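Lovastatin nonaketide synthase, polyketide synthase component (Aspergillus terreus, PDB 7CPX) builds the nonaketide core of lovastatin, dihydromonacolin L, by repeated condensation of malonyl-CoA units, working as a homodimer together with lovC. Local coordinates at residues A326-F340 with S399-I411. The protein carries 2 engineered substitutions. Numbering follows the deposited sequence.
Sequences AGDPQEAEAIATAFF and SPRVAPFYKNLRI
Phe405 lies flat against helix 327-339 of the thiolase-fold ketosynthase domain, where the segment 399-411 runs along the helix before entering edge strand 409-410. Glu333 CB stands 3.4 Å from the centroid of the Phe405 ring, a CH-pi contact over one face, and Pro404 CB lies over the opposite face. With CG anti to the backbone N (chi1 179°) and an extended chain, Glu333 carries its carboxylate out over the rim of the same face, near CE1 and CZ, its plane 9° from that of the ring.

Further toward the start of the helix, Pro329 CG packs 3.5 Å from Arg401 CB and also lies over a face of the guanidinium, whose NH1 rests against Ala326 CA. Two alanines face the segment: Ala332 CB touches Val402 CG1 at 3.5 Å, and Ala336 CB meets Phe405 CB. Leu409 sends CD2 to Ile335 CG2, 3.8 Å away, on the side where Ile335 also meets Val358 of the neighbouring strand. No hydrogen bond joins the segments. Asp328, near His320, a predicted active-site residue, accepts one from Trp235 N through OD2. Just past the helix, the Phe340 ring and the Asn408 amide are stacked, 13° from parallel, with Asn408 CB 3.3 Å from the centroid of the Phe340 ring.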
# COMPACT_ATOMS: atom_id res chain seq x y z
N ALA A 326 37.44 -10.63 -15.29
CA ALA A 326 37.77 -12.03 -15.09
C ALA A 326 37.58 -12.87 -16.35
O ALA A 326 38.24 -13.91 -16.50
CB ALA A 326 36.92 -12.62 -13.96
N GLY A 327 36.71 -12.45 -17.25
CA GLY A 327 36.42 -13.23 -18.44
C GLY A 327 37.30 -12.89 -19.62
O GLY A 327 37.75 -13.78 -20.34
N ASP A 328 37.57 -11.60 -19.81
CA ASP A 328 38.41 -11.19 -20.94
C ASP A 328 39.78 -11.85 -20.91
O ASP A 328 40.23 -12.32 -21.97
CB ASP A 328 38.53 -9.66 -20.95
CG ASP A 328 37.26 -8.98 -21.43
OD1 ASP A 328 36.26 -9.68 -21.65
OD2 ASP A 328 37.27 -7.74 -21.57
N PRO A 329 40.49 -11.90 -19.78
CA PRO A 329 41.79 -12.61 -19.79
C PRO A 329 41.67 -14.07 -20.19
O PRO A 329 42.53 -14.58 -20.91
CB PRO A 329 42.27 -12.46 -18.34
CG PRO A 329 41.53 -11.29 -17.80
CD PRO A 329 40.19 -11.32 -18.47
N GLN A 330 40.61 -14.75 -19.76
CA GLN A 330 40.41 -16.14 -20.15
C GLN A 330 40.25 -16.26 -21.65
O GLN A 330 40.84 -17.14 -22.29
CB GLN A 330 39.20 -16.72 -19.43
CG GLN A 330 39.31 -16.73 -17.91
CD GLN A 330 40.22 -17.82 -17.40
OE1 GLN A 330 40.67 -18.68 -18.15
NE2 GLN A 330 40.49 -17.80 -16.10
N GLU A 331 39.46 -15.37 -22.25
CA GLU A 331 39.25 -15.41 -23.69
C GLU A 331 40.55 -15.11 -24.44
O GLU A 331 40.85 -15.76 -25.45
CB GLU A 331 38.18 -14.41 -24.10
CG GLU A 331 37.88 -14.40 -25.58
CD GLU A 331 36.70 -13.53 -25.93
OE1 GLU A 331 36.40 -12.60 -25.16
OE2 GLU A 331 36.07 -13.79 -26.97
N ALA A 332 41.31 -14.13 -23.97
CA ALA A 332 42.58 -13.81 -24.62
C ALA A 332 43.54 -14.99 -24.55
O ALA A 332 44.21 -15.31 -25.53
CB ALA A 332 43.20 -12.57 -23.99
N GLU A 333 43.60 -15.64 -23.39
CA GLU A 333 44.46 -16.82 -23.25
C GLU A 333 44.01 -17.93 -24.18
O GLU A 333 44.83 -18.59 -24.82
CB GLU A 333 44.45 -17.30 -21.80
CG GLU A 333 45.30 -18.54 -21.56
CD GLU A 333 45.41 -18.88 -20.09
OE1 GLU A 333 44.82 -18.15 -19.26
OE2 GLU A 333 46.09 -19.88 -19.76
N ALA A 334 42.69 -18.15 -24.28
CA ALA A 334 42.19 -19.19 -25.17
C ALA A 334 42.55 -18.90 -26.61
O ALA A 334 43.01 -19.78 -27.34
CB ALA A 334 40.67 -19.31 -25.01
N ILE A 335 42.37 -17.65 -27.04
CA ILE A 335 42.69 -17.28 -28.41
C ILE A 335 44.17 -17.47 -28.68
O ILE A 335 44.57 -18.05 -29.70
CB ILE A 335 42.25 -15.83 -28.69
CG1 ILE A 335 40.73 -15.72 -28.61
CG2 ILE A 335 42.73 -15.37 -30.06
CD1 ILE A 335 40.21 -14.31 -28.68
N ALA A 336 45.02 -17.00 -27.76
CA ALA A 336 46.46 -17.10 -27.97
C ALA A 336 46.91 -18.55 -28.02
O ALA A 336 47.71 -18.93 -28.88
CB ALA A 336 47.20 -16.35 -26.85
N THR A 337 46.39 -19.39 -27.12
CA THR A 337 46.80 -20.78 -27.07
C THR A 337 46.20 -21.60 -28.21
O THR A 337 46.74 -22.67 -28.53
CB THR A 337 46.40 -21.40 -25.73
OG1 THR A 337 44.99 -21.24 -25.52
CG2 THR A 337 47.16 -20.73 -24.60
N ALA A 338 45.10 -21.14 -28.81
CA ALA A 338 44.52 -21.86 -29.94
C ALA A 338 45.24 -21.50 -31.23
O ALA A 338 45.59 -22.38 -32.02
CB ALA A 338 43.03 -21.55 -30.05
N PHE A 339 45.47 -20.21 -31.46
CA PHE A 339 46.14 -19.76 -32.67
C PHE A 339 47.65 -19.63 -32.50
O PHE A 339 48.35 -19.45 -33.50
CB PHE A 339 45.58 -18.40 -33.11
CG PHE A 339 44.10 -18.43 -33.38
CD1 PHE A 339 43.60 -19.01 -34.52
CD2 PHE A 339 43.22 -17.87 -32.48
CE1 PHE A 339 42.25 -19.04 -34.77
CE2 PHE A 339 41.87 -17.89 -32.71
CZ PHE A 339 41.38 -18.48 -33.86
N PHE A 340 48.15 -19.73 -31.28
CA PHE A 340 49.58 -19.60 -31.01
C PHE A 340 49.93 -20.49 -29.83
O PHE A 340 49.16 -21.38 -29.45
CB PHE A 340 49.94 -18.13 -30.76
CG PHE A 340 49.46 -17.19 -31.83
CD1 PHE A 340 50.21 -16.96 -32.96
CD2 PHE A 340 48.24 -16.55 -31.70
CE1 PHE A 340 49.77 -16.10 -33.95
CE2 PHE A 340 47.79 -15.69 -32.69
CZ PHE A 340 48.55 -15.47 -33.81
N SER A 399 44.50 -4.39 -20.90
CA SER A 399 44.38 -4.81 -19.52
C SER A 399 45.65 -5.55 -19.09
O SER A 399 46.17 -6.37 -19.85
CB SER A 399 43.16 -5.70 -19.33
OG SER A 399 43.01 -6.09 -17.98
N PRO A 400 46.17 -5.29 -17.89
CA PRO A 400 47.35 -6.04 -17.44
C PRO A 400 47.14 -7.54 -17.43
O PRO A 400 48.08 -8.29 -17.71
CB PRO A 400 47.60 -5.49 -16.03
CG PRO A 400 46.94 -4.16 -16.00
CD PRO A 400 45.75 -4.29 -16.89
N ARG A 401 45.93 -7.99 -17.12
CA ARG A 401 45.66 -9.43 -17.11
C ARG A 401 45.66 -10.00 -18.53
O ARG A 401 45.98 -11.17 -18.72
CB ARG A 401 44.31 -9.70 -16.44
CG ARG A 401 44.12 -8.99 -15.11
CD ARG A 401 42.80 -9.37 -14.46
NE ARG A 401 42.83 -10.73 -13.94
CZ ARG A 401 41.79 -11.33 -13.36
NH1 ARG A 401 40.62 -10.72 -13.24
NH2 ARG A 401 41.94 -12.57 -12.90
N VAL A 402 45.31 -9.18 -19.52
CA VAL A 402 45.29 -9.63 -20.90
C VAL A 402 46.62 -9.44 -21.61
O VAL A 402 46.86 -10.08 -22.65
CB VAL A 402 44.18 -8.90 -21.69
CG1 VAL A 402 44.20 -9.31 -23.14
CG2 VAL A 402 42.82 -9.19 -21.07
N ALA A 403 47.50 -8.60 -21.08
CA ALA A 403 48.77 -8.34 -21.74
C ALA A 403 49.57 -9.61 -22.03
O ALA A 403 50.13 -9.72 -23.13
CB ALA A 403 49.60 -7.36 -20.90
N PRO A 404 49.67 -10.58 -21.11
CA PRO A 404 50.49 -11.77 -21.42
C PRO A 404 50.05 -12.48 -22.68
O PRO A 404 50.90 -13.00 -23.42
CB PRO A 404 50.30 -12.65 -20.17
CG PRO A 404 49.89 -11.71 -19.09
CD PRO A 404 49.09 -10.64 -19.76
N PHE A 405 48.75 -12.53 -22.95
CA PHE A 405 48.21 -13.21 -24.12
C PHE A 405 47.99 -12.26 -25.29
O PHE A 405 47.45 -12.68 -26.32
CB PHE A 405 46.90 -13.90 -23.75
CG PHE A 405 46.90 -14.50 -22.37
CD1 PHE A 405 47.57 -15.67 -22.10
CD2 PHE A 405 46.23 -13.87 -21.33
CE1 PHE A 405 47.58 -16.22 -20.83
CE2 PHE A 405 46.23 -14.41 -20.06
CZ PHE A 405 46.90 -15.58 -19.81
N TYR A 406 48.38 -11.00 -25.16
CA TYR A 406 48.21 -10.00 -26.20
C TYR A 406 49.42 -9.90 -27.13
O TYR A 406 49.43 -9.05 -28.02
CB TYR A 406 47.94 -8.64 -25.56
CG TYR A 406 47.45 -7.57 -26.52
CD1 TYR A 406 46.17 -7.61 -27.03
CD2 TYR A 406 48.28 -6.52 -26.90
CE1 TYR A 406 45.72 -6.64 -27.90
CE2 TYR A 406 47.84 -5.55 -27.77
CZ TYR A 406 46.56 -5.61 -28.26
OH TYR A 406 46.11 -4.64 -29.13
N LYS A 407 50.43 -10.76 -26.94
CA LYS A 407 51.63 -10.68 -27.76
C LYS A 407 51.30 -10.85 -29.24
O LYS A 407 51.74 -10.06 -30.08
CB LYS A 407 52.64 -11.74 -27.30
CG LYS A 407 53.89 -11.83 -28.16
CD LYS A 407 54.80 -12.94 -27.68
CE LYS A 407 56.01 -13.11 -28.58
NZ LYS A 407 56.89 -14.22 -28.14
N ASN A 408 50.53 -11.88 -29.57
CA ASN A 408 50.19 -12.20 -30.95
C ASN A 408 48.85 -11.63 -31.38
O ASN A 408 48.39 -11.93 -32.48
CB ASN A 408 50.19 -13.72 -31.15
CG ASN A 408 51.44 -14.38 -30.61
OD1 ASN A 408 51.49 -14.80 -29.45
ND2 ASN A 408 52.47 -14.47 -31.45
N LEU A 409 48.22 -10.81 -30.54
CA LEU A 409 46.90 -10.27 -30.80
C LEU A 409 46.95 -8.75 -30.83
O LEU A 409 47.78 -8.13 -30.17
CB LEU A 409 45.90 -10.74 -29.74
CG LEU A 409 45.91 -12.24 -29.45
CD1 LEU A 409 44.93 -12.57 -28.34
CD2 LEU A 409 45.59 -13.03 -30.70
N ARG A 410 46.04 -8.16 -31.61
CA ARG A 410 45.96 -6.71 -31.73
C ARG A 410 44.50 -6.32 -31.88
O ARG A 410 43.85 -6.74 -32.85
CB ARG A 410 46.78 -6.21 -32.92
CG ARG A 410 46.65 -4.71 -33.17
CD ARG A 410 47.53 -4.27 -34.32
NE ARG A 410 48.94 -4.52 -34.05
CZ ARG A 410 49.92 -4.34 -34.93
NH1 ARG A 410 49.67 -3.91 -36.16
NH2 ARG A 410 51.17 -4.60 -34.57
N ILE A 411 43.99 -5.54 -30.94
CA ILE A 411 42.63 -5.02 -31.01
C ILE A 411 42.63 -3.80 -31.93
O ILE A 411 43.35 -2.83 -31.64
CB ILE A 411 42.10 -4.66 -29.62
CG1 ILE A 411 41.81 -5.93 -28.83
CG2 ILE A 411 40.84 -3.81 -29.75
CD1 ILE A 411 41.61 -5.71 -27.36